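Local coordinates for PfhB2 (Pasteurella multocida, PDB 6U8T), which probably cleaves peptide bonds as a cysteine protease, being the YopT-like domain of a Pasteurella toxin, at residues W45-V50 against Q103-V108; H161-L166 against F174-F179. The protein carries 1 engineered substitution. All coordinates share one frame; numbering follows the deposited sequence.

Contact 1 of 2, residues W45-V50 against Q103-V108; sequences WIANKV and QEQGVV
Val107 lies against one side of the helix segment 45-50 and meets Ile46, Ala47 and Val50. The tight part of the contact is at Ala47. Val107 CG2 comes 3.7 Å from Ala47 CA, almost onto the helix backbone. The same methyl is 4.0 Å from Ala47 CB. The small alanine side chain allows this approach, and the CA atoms of Ala47 and Val107 are 6.1 Å apart. The two methyls of Val107 divide the work. CG1 is anti to its own backbone N (chi1 -179°) and meets Ile46 CG2 at 4.1 Å. The Ile46 and Val107 side chains cross at about a right angle. No hydrogen bond joins the two segments, so the contact is apolar packing.

Val107 follows the end of helix 91-104, which closes in a Schellman motif. Gly106 has a positive phi of 93°, and its N bonds back to Gln103 O at 2.8 Å. This turn brings Val107 round to face helix 20-51. Ala47 also touches Trp101 of helix 91-104, and Ile46 also touches Ala149 and Lys151 of strand 147-155.

The looser part is at Val50, where Val107 CG2 reaches Val50 CG1 at 4.3 Å. Val50 is partly exposed, and its side chain is about 4 Å from a bound PEG. Gln105 forms the exposed edge of the contact and touches Ala47 with its CB, 3.9 Å from Ala47 CB. Its chain then bends at chi2 (-55°), and its NE2 makes a weak hydrogen bond to Trp101 O. Toward the second subunit, Tyr219 of that chain packs on Val107, and its His220 packs on Val50 and Val108.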
# COMPACT_ATOMS: atom_id res chain seq x y z
N TRP C 45 -18.91 -13.95 -7.50
CA TRP C 45 -18.89 -13.79 -8.96
C TRP C 45 -18.44 -15.12 -9.62
O TRP C 45 -19.04 -15.56 -10.57
CB TRP C 45 -17.98 -12.63 -9.34
CG TRP C 45 -18.03 -12.27 -10.80
CD1 TRP C 45 -18.89 -11.41 -11.40
CD2 TRP C 45 -17.14 -12.74 -11.83
NE1 TRP C 45 -18.59 -11.30 -12.74
CE2 TRP C 45 -17.53 -12.10 -13.03
CE3 TRP C 45 -16.04 -13.63 -11.85
CZ2 TRP C 45 -16.87 -12.30 -14.23
CZ3 TRP C 45 -15.37 -13.81 -13.05
CH2 TRP C 45 -15.79 -13.17 -14.22
N ILE C 46 -17.37 -15.73 -9.09
CA ILE C 46 -16.85 -16.99 -9.68
C ILE C 46 -17.93 -18.08 -9.55
O ILE C 46 -18.25 -18.70 -10.57
CB ILE C 46 -15.50 -17.39 -9.05
CG1 ILE C 46 -14.41 -16.42 -9.48
CG2 ILE C 46 -15.13 -18.80 -9.42
CD1 ILE C 46 -13.08 -16.66 -8.79
N ALA C 47 -18.50 -18.26 -8.36
CA ALA C 47 -19.58 -19.25 -8.10
C ALA C 47 -20.76 -18.99 -9.02
O ALA C 47 -21.36 -19.95 -9.47
CB ALA C 47 -20.03 -19.23 -6.66
N ASN C 48 -21.10 -17.74 -9.27
CA ASN C 48 -22.25 -17.37 -10.12
C ASN C 48 -21.95 -17.77 -11.57
O ASN C 48 -22.82 -18.36 -12.21
CB ASN C 48 -22.59 -15.89 -9.96
CG ASN C 48 -23.79 -15.48 -10.79
OD1 ASN C 48 -24.89 -15.47 -10.25
ND2 ASN C 48 -23.59 -15.14 -12.06
N LYS C 49 -20.75 -17.50 -12.08
CA LYS C 49 -20.38 -17.77 -13.49
C LYS C 49 -20.26 -19.27 -13.76
O LYS C 49 -20.61 -19.70 -14.85
CB LYS C 49 -19.08 -17.06 -13.83
CG LYS C 49 -19.22 -15.56 -13.94
CD LYS C 49 -20.20 -15.10 -14.97
CE LYS C 49 -20.00 -13.64 -15.28
NZ LYS C 49 -20.58 -13.33 -16.60
N VAL C 50 -19.81 -20.04 -12.79
CA VAL C 50 -19.51 -21.50 -12.95
C VAL C 50 -20.83 -22.26 -12.78
O VAL C 50 -21.05 -23.18 -13.52
CB VAL C 50 -18.43 -21.90 -11.93
CG1 VAL C 50 -18.42 -23.38 -11.62
CG2 VAL C 50 -17.06 -21.39 -12.35
N GLN C 103 -15.81 -24.37 -2.85
CA GLN C 103 -16.06 -25.82 -3.06
C GLN C 103 -17.47 -26.16 -2.57
O GLN C 103 -18.19 -26.87 -3.30
CB GLN C 103 -14.94 -26.64 -2.44
CG GLN C 103 -13.67 -26.60 -3.29
CD GLN C 103 -12.53 -27.40 -2.70
OE1 GLN C 103 -12.56 -28.63 -2.67
NE2 GLN C 103 -11.50 -26.72 -2.25
N GLU C 104 -17.88 -25.60 -1.43
CA GLU C 104 -19.27 -25.68 -0.92
C GLU C 104 -20.28 -25.22 -1.98
O GLU C 104 -21.36 -25.77 -2.02
CB GLU C 104 -19.38 -24.87 0.37
CG GLU C 104 -18.84 -25.63 1.54
CD GLU C 104 -18.97 -24.94 2.88
OE1 GLU C 104 -19.21 -23.71 2.89
OE2 GLU C 104 -18.82 -25.65 3.90
N GLN C 105 -19.95 -24.27 -2.83
CA GLN C 105 -20.88 -23.75 -3.87
C GLN C 105 -20.73 -24.55 -5.16
O GLN C 105 -21.39 -24.18 -6.12
CB GLN C 105 -20.60 -22.29 -4.23
CG GLN C 105 -20.50 -21.35 -3.04
CD GLN C 105 -21.70 -21.39 -2.13
OE1 GLN C 105 -22.82 -21.18 -2.56
NE2 GLN C 105 -21.45 -21.62 -0.85
N GLY C 106 -19.88 -25.58 -5.18
CA GLY C 106 -19.77 -26.47 -6.34
C GLY C 106 -18.68 -26.03 -7.30
O GLY C 106 -18.59 -26.67 -8.36
N VAL C 107 -17.85 -25.05 -6.95
CA VAL C 107 -16.70 -24.60 -7.78
C VAL C 107 -15.53 -25.56 -7.54
O VAL C 107 -15.25 -25.87 -6.36
CB VAL C 107 -16.27 -23.15 -7.45
CG1 VAL C 107 -15.11 -22.72 -8.32
CG2 VAL C 107 -17.43 -22.18 -7.59
N VAL C 108 -14.88 -26.02 -8.60
CA VAL C 108 -13.83 -27.10 -8.53
C VAL C 108 -12.48 -26.47 -8.84
O VAL C 108 -12.22 -26.06 -9.96
CB VAL C 108 -14.13 -28.28 -9.49
CG1 VAL C 108 -13.03 -29.32 -9.40
CG2 VAL C 108 -15.49 -28.91 -9.21

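Contact 2 of 2, residues H161-L166 against F174-F179; sequences HTVSAL and FFDPNF
Asp176 OD1 accepts two hydrogen bonds, from His161 NE2 at 2.7 Å and from Asn178 N at 3.0 Å. The donors come from opposite faces of the carboxylate. His161 NE2 approaches on the syn side, 34° out of the carboxylate plane, while OD1 lies in the imidazole plane. The Asn178 bond forms an Asx turn. Asp176 OD2 bonds to Tyr204 OH. Asn178 ND2 lies over one face of the imidazole, offset toward the rim, 3.5 Å from His161 CE1.

The segments belong to a beta hairpin, strands 160-168 and 171-176. Ser164 and Phe175 form an antiparallel hydrogen-bonded pair. Ser164 N to Phe175 O and Phe175 N to Ser164 O are both 2.9 Å. The His-carboxylate bond is consistent with the His and Asp of the Cys-His-Asp site of clan CA peptidases. Cys42 of the second subunit packs on Pro177.

Val163 CG2 meets Phe174 CE1 at 3.7 Å. Asp176 CG is anti to its backbone N (chi1 -173°), which places it 3.5 Å from Val163 CG1. On the face bearing Ser164 and Phe175, Ser164 OG sits at the phenyl edge, 3.5 Å from Phe175 CD2. This hydroxyl is buried without a polar partner in the model.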
# COMPACT_ATOMS: atom_id res chain seq x y z
N HIS C 161 6.44 7.73 3.97
CA HIS C 161 6.34 8.67 5.10
C HIS C 161 7.75 9.13 5.46
O HIS C 161 8.71 8.36 5.25
CB HIS C 161 5.59 8.03 6.27
CG HIS C 161 5.31 8.98 7.37
ND1 HIS C 161 4.76 10.22 7.15
CD2 HIS C 161 5.48 8.87 8.71
CE1 HIS C 161 4.60 10.84 8.29
NE2 HIS C 161 5.03 10.04 9.27
N THR C 162 7.85 10.35 5.97
CA THR C 162 9.10 10.94 6.50
C THR C 162 8.88 11.31 7.96
O THR C 162 7.88 11.98 8.26
CB THR C 162 9.53 12.17 5.69
OG1 THR C 162 9.48 11.81 4.31
CG2 THR C 162 10.90 12.68 6.07
N VAL C 163 9.81 10.88 8.81
CA VAL C 163 9.94 11.34 10.21
C VAL C 163 11.37 11.86 10.38
O VAL C 163 12.17 11.75 9.41
CB VAL C 163 9.58 10.20 11.19
CG1 VAL C 163 8.13 9.78 11.04
CG2 VAL C 163 10.49 9.00 11.05
N SER C 164 11.69 12.42 11.53
CA SER C 164 13.03 12.96 11.81
C SER C 164 13.39 12.77 13.28
O SER C 164 12.54 12.45 14.08
CB SER C 164 13.13 14.38 11.36
OG SER C 164 12.11 15.16 11.93
N ALA C 165 14.67 12.91 13.58
CA ALA C 165 15.21 12.73 14.94
C ALA C 165 16.39 13.69 15.13
O ALA C 165 17.00 14.07 14.13
CB ALA C 165 15.61 11.29 15.10
N LEU C 166 16.63 14.07 16.37
CA LEU C 166 17.86 14.73 16.85
C LEU C 166 18.35 13.91 18.05
O LEU C 166 17.57 13.67 18.99
CB LEU C 166 17.53 16.18 17.24
CG LEU C 166 18.65 16.98 17.87
CD1 LEU C 166 19.71 17.34 16.84
CD2 LEU C 166 18.11 18.22 18.57
N PHE C 174 12.31 12.81 18.78
CA PHE C 174 11.69 12.13 17.62
C PHE C 174 10.52 12.98 17.13
O PHE C 174 9.72 13.41 17.96
CB PHE C 174 11.25 10.72 18.02
CG PHE C 174 10.63 9.94 16.89
CD1 PHE C 174 11.38 9.54 15.81
CD2 PHE C 174 9.29 9.60 16.91
CE1 PHE C 174 10.81 8.82 14.77
CE2 PHE C 174 8.71 8.92 15.86
CZ PHE C 174 9.47 8.51 14.81
N PHE C 175 10.43 13.25 15.83
CA PHE C 175 9.37 14.12 15.26
C PHE C 175 8.69 13.38 14.12
O PHE C 175 9.37 12.95 13.17
CB PHE C 175 9.93 15.48 14.82
CG PHE C 175 8.91 16.33 14.11
CD1 PHE C 175 7.91 16.98 14.81
CD2 PHE C 175 8.93 16.44 12.72
CE1 PHE C 175 6.95 17.73 14.14
CE2 PHE C 175 7.97 17.20 12.06
CZ PHE C 175 7.00 17.85 12.77
N ASP C 176 7.37 13.23 14.24
CA ASP C 176 6.49 12.63 13.22
C ASP C 176 5.41 13.65 12.86
O ASP C 176 4.50 13.91 13.64
CB ASP C 176 5.90 11.32 13.74
CG ASP C 176 5.13 10.56 12.68
OD1 ASP C 176 4.77 11.18 11.65
OD2 ASP C 176 4.95 9.35 12.87
N PRO C 177 5.48 14.26 11.66
CA PRO C 177 4.53 15.28 11.25
C PRO C 177 3.06 14.81 11.28
O PRO C 177 2.20 15.66 11.14
CB PRO C 177 4.90 15.64 9.81
CG PRO C 177 6.17 14.91 9.48
CD PRO C 177 6.50 14.00 10.64
N ASN C 178 2.85 13.50 11.43
CA ASN C 178 1.50 12.85 11.53
C ASN C 178 1.00 12.89 12.99
O ASN C 178 -0.18 12.57 13.18
CB ASN C 178 1.52 11.39 11.08
CG ASN C 178 1.32 11.21 9.60
OD1 ASN C 178 1.21 12.20 8.86
ND2 ASN C 178 1.28 9.95 9.15
N PHE C 179 1.88 13.16 13.96
CA PHE C 179 1.53 13.10 15.41
C PHE C 179 2.11 14.29 16.18
O PHE C 179 1.34 14.99 16.86
CB PHE C 179 1.98 11.77 16.02
CG PHE C 179 1.32 10.57 15.41
CD1 PHE C 179 0.02 10.23 15.73
CD2 PHE C 179 2.01 9.75 14.55
CE1 PHE C 179 -0.59 9.11 15.19
CE2 PHE C 179 1.41 8.63 13.98
CZ PHE C 179 0.11 8.32 14.30

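In the fold
Contact 1 comes first along the chain and closes before contact 2 opens. Their centres are 48 Å apart, with nearest atoms about 34 Å apart, on opposite sides of the chain's centre. Contact 1 joins the C-terminal end of helix 20-51 to the turn that follows helix 91-104. Contact 2 lies in the four-stranded antiparallel sheet. Helix 20-51 spans the gap: its start, at Lys20 and Glu22, touches Asn178 and Phe179. In the dimer, Trp45 and Cys42 of helix 20-51 of one subunit lie against the contact 2 region of the other. The His161-Asp176 pair and a cysteine of the other chain therefore probably come together at the interface.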